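Local coordinates for ABC transporter substrate binding protein (Ribose) (Agrobacterium vitis S4, PDB 4WT7) that binds D-allitol in the cleft between its two lobes and probably serves as the carbohydrate-binding component of an ABC transporter, at residues N134-V146 and I169-F181. Residues are numbered along the deposited sequence; the frame is centred on the assembly and turned at random.
Sequences NWGIGKDLALQLV and IRYDQLVNVIKYF. With X9X (D-allitol), chain C.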
ATOM      1  N   ASN A 134      -5.881  -3.117   7.422  1.00  8.09           N
ATOM      2  CA  ASN A 134      -5.799  -1.687   7.178  1.00  8.16           C
ATOM      3  C   ASN A 134      -6.685  -0.819   8.056  1.00  8.24           C
ATOM      4  O   ASN A 134      -6.452   0.363   8.193  1.00  8.33           O
ATOM      5  CB  ASN A 134      -6.019  -1.418   5.698  1.00  8.13           C
ATOM      6  CG  ASN A 134      -4.829  -1.850   4.907  1.00  8.11           C
ATOM      7  OD1 ASN A 134      -3.752  -1.290   5.069  1.00  8.18           O
ATOM      8  ND2 ASN A 134      -4.976  -2.905   4.132  1.00  8.04           N
ATOM      9  N   TRP A 135      -7.655  -1.421   8.717  1.00  8.22           N
ATOM     10  CA  TRP A 135      -8.387  -0.681   9.722  1.00  8.32           C
ATOM     11  C   TRP A 135      -7.464  -0.351  10.897  1.00  8.42           C
ATOM     12  O   TRP A 135      -7.422   0.798  11.371  1.00  8.54           O
ATOM     13  CB  TRP A 135      -9.594  -1.488  10.142  1.00  8.29           C
ATOM     14  CG  TRP A 135     -10.579  -1.636   9.008  1.00  8.22           C
ATOM     15  CD1 TRP A 135     -11.541  -0.737   8.668  1.00  8.26           C
ATOM     16  CD2 TRP A 135     -10.692  -2.718   8.069  1.00  8.11           C
ATOM     17  NE1 TRP A 135     -12.248  -1.187   7.612  1.00  8.18           N
ATOM     18  CE2 TRP A 135     -11.759  -2.412   7.217  1.00  8.08           C
ATOM     19  CE3 TRP A 135     -10.020  -3.942   7.893  1.00  8.05           C
ATOM     20  CZ2 TRP A 135     -12.157  -3.247   6.152  1.00  8.00           C
ATOM     21  CZ3 TRP A 135     -10.419  -4.783   6.842  1.00  7.97           C
ATOM     22  CH2 TRP A 135     -11.478  -4.427   5.989  1.00  7.95           C
ATOM     23  N   GLY A 136      -6.699  -1.354  11.318  1.00  8.39           N
ATOM     24  CA  GLY A 136      -5.696  -1.204  12.379  1.00  8.48           C
ATOM     25  C   GLY A 136      -4.645  -0.190  11.961  1.00  8.53           C
ATOM     26  O   GLY A 136      -4.377   0.745  12.701  1.00  8.67           O
ATOM     27  N   ILE A 137      -4.061  -0.374  10.772  1.00  8.45           N
ATOM     28  CA  ILE A 137      -3.070   0.557  10.258  1.00  8.52           C
ATOM     29  C   ILE A 137      -3.584   1.995  10.265  1.00  8.64           C
ATOM     30  O   ILE A 137      -2.935   2.915  10.781  1.00  8.77           O
ATOM     31  CB  ILE A 137      -2.670   0.189   8.828  1.00  8.43           C
ATOM     32  CG1 ILE A 137      -1.676  -0.974   8.866  1.00  8.38           C
ATOM     33  CG2 ILE A 137      -2.015   1.388   8.117  1.00  8.53           C
ATOM     34  CD1 ILE A 137      -1.196  -1.404   7.506  1.00  8.32           C
ATOM     35  N   GLY A 138      -4.751   2.196   9.670  1.00  8.60           N
ATOM     36  CA  GLY A 138      -5.220   3.542   9.446  1.00  8.72           C
ATOM     37  C   GLY A 138      -5.566   4.198  10.750  1.00  8.86           C
ATOM     38  O   GLY A 138      -5.268   5.376  10.937  1.00  9.02           O
ATOM     39  N   LYS A 139      -6.164   3.448  11.673  1.00  9.44           N
ATOM     40  CA  LYS A 139      -6.497   4.016  12.983  1.00 12.54           C
ATOM     41  C   LYS A 139      -5.229   4.340  13.821  1.00 10.83           C
ATOM     42  O   LYS A 139      -5.129   5.380  14.500  1.00 10.79           O
ATOM     43  CB  LYS A 139      -7.412   3.029  13.738  1.00 13.66           C
ATOM     44  CG  LYS A 139      -7.200   3.047  15.246  1.00 15.60           C
ATOM     45  CD  LYS A 139      -7.617   1.761  15.894  1.00 13.37           C
ATOM     46  CE  LYS A 139      -6.497   0.770  15.982  1.00 10.90           C
ATOM     47  NZ  LYS A 139      -6.126   0.563  17.404  1.00 11.12           N
ATOM     48  N   ASP A 140      -4.277   3.422  13.809  1.00  9.55           N
ATOM     49  CA  ASP A 140      -3.066   3.622  14.545  1.00  9.42           C
ATOM     50  C   ASP A 140      -2.310   4.842  14.022  1.00 10.66           C
ATOM     51  O   ASP A 140      -1.787   5.621  14.805  1.00  9.71           O
ATOM     52  CB  ASP A 140      -2.165   2.381  14.465  1.00 11.98           C
ATOM     53  CG  ASP A 140      -2.682   1.207  15.302  1.00 10.13           C
ATOM     54  OD1 ASP A 140      -3.467   1.399  16.265  1.00  9.38           O
ATOM     55  OD2 ASP A 140      -2.291   0.077  14.973  1.00 10.67           O
ATOM     56  N   LEU A 141      -2.201   4.975  12.703  1.00  9.16           N
ATOM     57  CA  LEU A 141      -1.506   6.117  12.132  1.00  9.29           C
ATOM     58  C   LEU A 141      -2.241   7.417  12.539  1.00  9.48           C
ATOM     59  O   LEU A 141      -1.639   8.375  13.052  1.00  9.68           O
ATOM     60  CB  LEU A 141      -1.398   5.972  10.605  1.00  9.18           C
ATOM     61  CG  LEU A 141      -0.623   7.038   9.846  1.00  9.32           C
ATOM     62  CD1 LEU A 141       0.785   7.029  10.380  1.00  9.40           C
ATOM     63  CD2 LEU A 141      -0.615   6.774   8.338  1.00  9.22           C
ATOM     64  N   ALA A 142      -3.559   7.410  12.416  1.00  9.44           N
ATOM     65  CA  ALA A 142      -4.331   8.603  12.694  1.00  9.63           C
ATOM     66  C   ALA A 142      -4.199   9.010  14.166  1.00  9.82           C
ATOM     67  O   ALA A 142      -4.057  10.183  14.484  1.00 10.05           O
ATOM     68  CB  ALA A 142      -5.802   8.406  12.296  1.00  9.54           C
ATOM     69  N   LEU A 143      -4.247   8.036  15.071  1.00 10.78           N
ATOM     70  CA  LEU A 143      -4.152   8.346  16.492  1.00 11.80           C
ATOM     71  C   LEU A 143      -2.766   8.913  16.812  1.00 11.59           C
ATOM     72  O   LEU A 143      -2.622   9.815  17.637  1.00 11.62           O
ATOM     73  CB  LEU A 143      -4.474   7.114  17.350  1.00 11.17           C
ATOM     74  CG  LEU A 143      -5.961   6.737  17.342  1.00 11.40           C
ATOM     75  CD1 LEU A 143      -6.188   5.328  17.916  1.00 11.11           C
ATOM     76  CD2 LEU A 143      -6.743   7.748  18.142  1.00 10.05           C
ATOM     77  N   GLN A 144      -1.752   8.375  16.149  1.00 12.92           N
ATOM     78  CA  GLN A 144      -0.403   8.879  16.327  1.00 14.19           C
ATOM     79  C   GLN A 144      -0.360  10.334  15.868  1.00 11.93           C
ATOM     80  O   GLN A 144       0.180  11.203  16.551  1.00 13.40           O
ATOM     81  CB  GLN A 144       0.598   8.041  15.540  1.00 14.88           C
ATOM     82  CG  GLN A 144       2.041   8.568  15.656  1.00 15.55           C
ATOM     83  CD  GLN A 144       2.755   7.961  16.830  1.00 17.57           C
ATOM     84  OE1 GLN A 144       2.878   6.746  16.910  1.00 15.99           O
ATOM     85  NE2 GLN A 144       3.215   8.790  17.756  1.00 18.73           N
ATOM     86  N   LEU A 145      -0.936  10.584  14.702  1.00 12.23           N
ATOM     87  CA  LEU A 145      -0.954  11.912  14.120  1.00 10.96           C
ATOM     88  C   LEU A 145      -1.609  12.887  15.102  1.00 11.22           C
ATOM     89  O   LEU A 145      -1.030  13.918  15.447  1.00 12.87           O
ATOM     90  CB  LEU A 145      -1.655  11.907  12.741  1.00 13.03           C
ATOM     91  CG  LEU A 145      -1.665  13.262  11.989  1.00 11.04           C
ATOM     92  CD1 LEU A 145      -1.849  13.102  10.490  1.00 11.93           C
ATOM     93  CD2 LEU A 145      -2.770  14.152  12.500  1.00 11.23           C
ATOM     94  N   VAL A 146      -2.808  12.544  15.574  1.00 20.11           N
ATOM     95  CA  VAL A 146      -3.587  13.403  16.470  1.00 17.99           C
ATOM     96  C   VAL A 146      -2.826  13.681  17.778  1.00 20.72           C
ATOM     97  O   VAL A 146      -2.609  14.854  18.168  1.00 19.68           O
ATOM     98  CB  VAL A 146      -4.992  12.790  16.752  1.00 21.30           C
ATOM     99  CG1 VAL A 146      -5.659  13.453  17.958  1.00 20.36           C
ATOM    100  CG2 VAL A 146      -5.887  12.924  15.518  1.00 17.50           C
ATOM    101  N   ILE A 169      -9.243   2.304   2.833  1.00  7.66           N
ATOM    102  CA  ILE A 169      -9.469   1.992   4.250  1.00  7.66           C
ATOM    103  C   ILE A 169      -8.637   2.927   5.127  1.00  7.92           C
ATOM    104  O   ILE A 169      -9.109   3.412   6.171  1.00  8.12           O
ATOM    105  CB  ILE A 169      -9.167   0.498   4.553  1.00  7.37           C
ATOM    106  CG1 ILE A 169     -10.088  -0.414   3.714  1.00  7.18           C
ATOM    107  CG2 ILE A 169      -9.283   0.176   6.061  1.00  7.42           C
ATOM    108  CD1 ILE A 169      -9.636  -1.937   3.810  1.00  7.84           C
ATOM    109  N   ARG A 170      -7.390   3.169   4.733  1.00  7.97           N
ATOM    110  CA  ARG A 170      -6.527   4.014   5.541  1.00  8.27           C
ATOM    111  C   ARG A 170      -7.114   5.420   5.612  1.00  8.64           C
ATOM    112  O   ARG A 170      -7.145   6.026   6.678  1.00  8.92           O
ATOM    113  CB  ARG A 170      -5.096   4.054   4.975  1.00  8.31           C
ATOM    114  CG  ARG A 170      -4.304   2.749   5.182  1.00  8.07           C
ATOM    115  CD  ARG A 170      -3.174   2.583   4.191  1.00  8.04           C
ATOM    116  NE  ARG A 170      -2.790   1.183   4.048  1.00  7.76           N
ATOM    117  CZ  ARG A 170      -1.952   0.710   3.124  1.00  7.68           C
ATOM    118  NH1 ARG A 170      -1.365   1.512   2.241  1.00  7.85           N
ATOM    119  NH2 ARG A 170      -1.732  -0.569   3.063  1.00  7.47           N
ATOM    120  N   TYR A 171      -7.619   5.926   4.484  1.00  8.90           N
ATOM    121  CA  TYR A 171      -8.194   7.258   4.472  1.00  9.08           C
ATOM    122  C   TYR A 171      -9.449   7.298   5.339  1.00  9.15           C
ATOM    123  O   TYR A 171      -9.593   8.189   6.198  1.00  9.52           O
ATOM    124  CB  TYR A 171      -8.492   7.718   3.047  1.00 10.02           C
ATOM    125  CG  TYR A 171      -9.202   9.037   3.029  1.00  9.90           C
ATOM    126  CD1 TYR A 171      -8.522  10.226   3.293  1.00 11.86           C
ATOM    127  CD2 TYR A 171     -10.559   9.102   2.801  1.00  9.65           C
ATOM    128  CE1 TYR A 171      -9.189  11.437   3.280  1.00 10.51           C
ATOM    129  CE2 TYR A 171     -11.231  10.323   2.783  1.00 11.37           C
ATOM    130  CZ  TYR A 171     -10.533  11.488   3.013  1.00 10.55           C
ATOM    131  OH  TYR A 171     -11.222  12.692   3.015  1.00 11.07           O
ATOM    132  N   ASP A 172     -10.339   6.329   5.149  1.00  8.85           N
ATOM    133  CA  ASP A 172     -11.553   6.250   5.956  1.00  8.92           C
ATOM    134  C   ASP A 172     -11.259   6.276   7.454  1.00  9.47           C
ATOM    135  O   ASP A 172     -11.966   6.896   8.259  1.00  9.36           O
ATOM    136  CB  ASP A 172     -12.349   4.977   5.605  1.00  9.53           C
ATOM    137  CG  ASP A 172     -13.056   5.091   4.285  1.00  9.43           C
ATOM    138  OD1 ASP A 172     -13.081   6.203   3.706  1.00  9.94           O
ATOM    139  OD2 ASP A 172     -13.587   4.088   3.793  1.00  8.46           O
ATOM    140  N   GLN A 173     -10.180   5.612   7.847  1.00  9.12           N
ATOM    141  CA  GLN A 173      -9.845   5.567   9.257  1.00  9.29           C
ATOM    142  C   GLN A 173      -9.327   6.909   9.760  1.00 10.79           C
ATOM    143  O   GLN A 173      -9.592   7.281  10.902  1.00 10.96           O
ATOM    144  CB  GLN A 173      -8.858   4.453   9.520  1.00  9.03           C
ATOM    145  CG  GLN A 173      -9.473   3.085   9.297  1.00  9.07           C
ATOM    146  CD  GLN A 173     -10.653   2.831  10.247  1.00 10.72           C
ATOM    147  OE1 GLN A 173     -11.822   3.110   9.935  1.00 10.73           O
ATOM    148  NE2 GLN A 173     -10.330   2.333  11.426  1.00 10.86           N
ATOM    149  N   LEU A 174      -8.589   7.627   8.920  1.00  9.66           N
ATOM    150  CA  LEU A 174      -8.144   8.959   9.270  1.00 10.19           C
ATOM    151  C   LEU A 174      -9.379   9.812   9.484  1.00 10.50           C
ATOM    152  O   LEU A 174      -9.525  10.518  10.489  1.00 10.93           O
ATOM    153  CB  LEU A 174      -7.310   9.541   8.142  1.00 10.26           C
ATOM    154  CG  LEU A 174      -6.952  11.017   8.328  1.00 10.87           C
ATOM    155  CD1 LEU A 174      -5.905  11.147   9.440  1.00 11.16           C
ATOM    156  CD2 LEU A 174      -6.466  11.568   7.016  1.00 10.94           C
ATOM    157  N   VAL A 175     -10.289   9.748   8.523  1.00 10.33           N
ATOM    158  CA  VAL A 175     -11.471  10.582   8.612  1.00 10.68           C
ATOM    159  C   VAL A 175     -12.160  10.241   9.934  1.00 13.09           C
ATOM    160  O   VAL A 175     -12.589  11.115  10.700  1.00 11.68           O
ATOM    161  CB  VAL A 175     -12.435  10.355   7.449  1.00 10.49           C
ATOM    162  CG1 VAL A 175     -13.762  10.956   7.783  1.00 10.83           C
ATOM    163  CG2 VAL A 175     -11.860  10.929   6.168  1.00 12.77           C
ATOM    164  N   ASN A 176     -12.238   8.960  10.221  1.00 19.31           N
ATOM    165  CA  ASN A 176     -13.040   8.550  11.341  1.00 17.92           C
ATOM    166  C   ASN A 176     -12.415   8.816  12.679  1.00 21.14           C
ATOM    167  O   ASN A 176     -13.120   8.970  13.676  1.00 21.61           O
ATOM    168  CB  ASN A 176     -13.378   7.095  11.257  1.00 17.27           C
ATOM    169  CG  ASN A 176     -14.486   6.763  12.166  1.00 22.93           C
ATOM    170  OD1 ASN A 176     -15.616   7.219  11.959  1.00 26.86           O
ATOM    171  ND2 ASN A 176     -14.185   6.022  13.228  1.00 25.03           N
ATOM    172  N   VAL A 177     -11.090   8.789  12.720  1.00 10.69           N
ATOM    173  CA  VAL A 177     -10.411   9.120  13.938  1.00 11.08           C
ATOM    174  C   VAL A 177     -10.593  10.621  14.206  1.00 11.70           C
ATOM    175  O   VAL A 177     -11.023  10.988  15.288  1.00 12.10           O
ATOM    176  CB  VAL A 177      -8.945   8.697  13.895  1.00 10.96           C
ATOM    177  CG1 VAL A 177      -8.181   9.300  15.041  1.00 11.51           C
ATOM    178  CG2 VAL A 177      -8.868   7.170  13.966  1.00 10.47           C
ATOM    179  N   ILE A 178     -10.329  11.478  13.225  1.00 12.06           N
ATOM    180  CA  ILE A 178     -10.362  12.923  13.504  1.00 16.42           C
ATOM    181  C   ILE A 178     -11.784  13.468  13.689  1.00 17.13           C
ATOM    182  O   ILE A 178     -11.990  14.535  14.279  1.00 16.41           O
ATOM    183  CB  ILE A 178      -9.564  13.774  12.450  1.00 14.90           C
ATOM    184  CG1 ILE A 178     -10.326  13.933  11.134  1.00 15.68           C
ATOM    185  CG2 ILE A 178      -8.180  13.156  12.209  1.00 15.40           C
ATOM    186  CD1 ILE A 178      -9.517  14.639  10.048  1.00 14.22           C
ATOM    187  N   LYS A 179     -12.777  12.760  13.171  1.00 13.43           N
ATOM    188  CA  LYS A 179     -14.147  13.080  13.531  1.00 13.22           C
ATOM    189  C   LYS A 179     -14.352  13.320  15.058  1.00 16.34           C
ATOM    190  O   LYS A 179     -15.168  14.155  15.460  1.00 15.52           O
ATOM    191  CB  LYS A 179     -15.060  11.975  13.034  1.00 13.05           C
ATOM    192  CG  LYS A 179     -16.477  12.229  13.307  1.00 15.41           C
ATOM    193  CD  LYS A 179     -17.374  11.397  12.434  1.00 17.99           C
ATOM    194  CE  LYS A 179     -18.061  10.333  13.221  1.00 16.84           C
ATOM    195  NZ  LYS A 179     -19.284   9.787  12.520  1.00 15.83           N
ATOM    196  N   TYR A 180     -13.611  12.594  15.895  1.00 13.04           N
ATOM    197  CA  TYR A 180     -13.743  12.674  17.349  1.00 13.35           C
ATOM    198  C   TYR A 180     -12.670  13.550  18.028  1.00 14.54           C
ATOM    199  O   TYR A 180     -12.516  13.504  19.256  1.00 14.97           O
ATOM    200  CB  TYR A 180     -13.731  11.263  17.941  1.00 12.93           C
ATOM    201  CG  TYR A 180     -14.912  10.481  17.447  1.00 12.51           C
ATOM    202  CD1 TYR A 180     -16.125  10.563  18.098  1.00 12.78           C
ATOM    203  CD2 TYR A 180     -14.841   9.737  16.270  1.00 11.92           C
ATOM    204  CE1 TYR A 180     -17.231   9.888  17.623  1.00 12.47           C
ATOM    205  CE2 TYR A 180     -15.958   9.058  15.775  1.00 11.61           C
ATOM    206  CZ  TYR A 180     -17.152   9.153  16.453  1.00 11.90           C
ATOM    207  OH  TYR A 180     -18.270   8.516  15.981  1.00 11.67           O
ATOM    208  N   PHE A 181     -11.947  14.305  17.205  1.00 16.09           N
ATOM    209  CA  PHE A 181     -10.994  15.335  17.598  1.00 16.23           C
ATOM    210  C   PHE A 181     -11.180  16.508  16.619  1.00 16.49           C
ATOM    211  O   PHE A 181     -10.370  16.732  15.729  1.00 16.12           O
ATOM    212  CB  PHE A 181      -9.570  14.812  17.543  1.00 15.63           C
ATOM    213  CG  PHE A 181      -9.344  13.647  18.442  1.00 15.53           C
ATOM    214  CD1 PHE A 181      -9.532  12.371  17.979  1.00 15.09           C
ATOM    215  CD2 PHE A 181      -8.985  13.839  19.763  1.00 16.08           C
ATOM    216  CE1 PHE A 181      -9.372  11.300  18.804  1.00 15.19           C
ATOM    217  CE2 PHE A 181      -8.808  12.784  20.586  1.00 16.16           C
ATOM    218  CZ  PHE A 181      -9.005  11.494  20.105  1.00 15.72           C
TER
HETATM  219  OAA X9X C 401      -1.712   1.917  -4.455  1.00 12.22           O
HETATM  220  CAG X9X C 401      -0.611   2.606  -3.983  1.00  5.73           C
HETATM  221  CAI X9X C 401       0.110   2.065  -2.791  1.00  5.41           C
HETATM  222  OAC X9X C 401      -0.635   2.223  -1.608  1.00  9.79           O
HETATM  223  CAK X9X C 401       0.588   0.664  -3.035  1.00  1.73           C
HETATM  224  OAE X9X C 401       1.297   0.715  -4.213  1.00 10.31           O
HETATM  225  CAL X9X C 401       1.578   0.207  -1.961  1.00 12.27           C
HETATM  226  OAF X9X C 401       2.649   1.080  -1.856  1.00  9.48           O
HETATM  227  CAJ X9X C 401       1.006  -0.127  -0.597  1.00  8.59           C
HETATM  228  OAD X9X C 401       0.795   0.977   0.212  1.00 10.55           O
HETATM  229  CAH X9X C 401      -0.222  -1.014  -0.599  1.00  7.04           C
HETATM  230  OAB X9X C 401      -0.376  -1.836   0.538  1.00 10.03           O
HETATM  231  O   HOH W   1      -4.902   6.849   8.649  1.00 15.72           O
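Arg170 runs past Ile137 and Asn134 on its way to the bound sugar alcohol. Its CB sets out alongside helix 134-146 rather than into it, and CG, beside the backbone N (chi1 -72°), lies 4.0 Å from Ile137 CG2. From there the chain stays extended, CD passing Asn134 OD1, until NE donates to that oxygen at 2.8 Å. NH2 donates to the same OD1 at 2.9 Å, a side-on grip in the guanidinium plane that should fix the rotation of the group, although NE stands well above the Asn134 carbonyl plane. At the tip, NH1 reaches allitol OAD at 3.0 Å and NH2 reaches OAB; NH1 also donates to Ala225 O, and Gln273 touches the side chain. Asn134 is thus a second-shell residue behind a pocket arginine. Helices 134-148 and 165-178 pack against one side of the mixed sheet in one lobe of this two-lobed periplasmic binding protein fold; segments 134-146 and 169-178 cross at -43°. The backbones draw together at Gly138, whose CA is 4.1 Å from Arg170 CA; a water bridges Gly138 O and Arg170 O. On the outer side, Ile169 CG2 sits over the five-membered ring of Trp135, 6° off the ring normal, while Gln173 NE2 donates to Trp135 O. Farther along, Val177 fits as a knob among Lys139, Ala142, Leu143 and Val146, and Val146 CG1 presses on a face of the Phe181 ring.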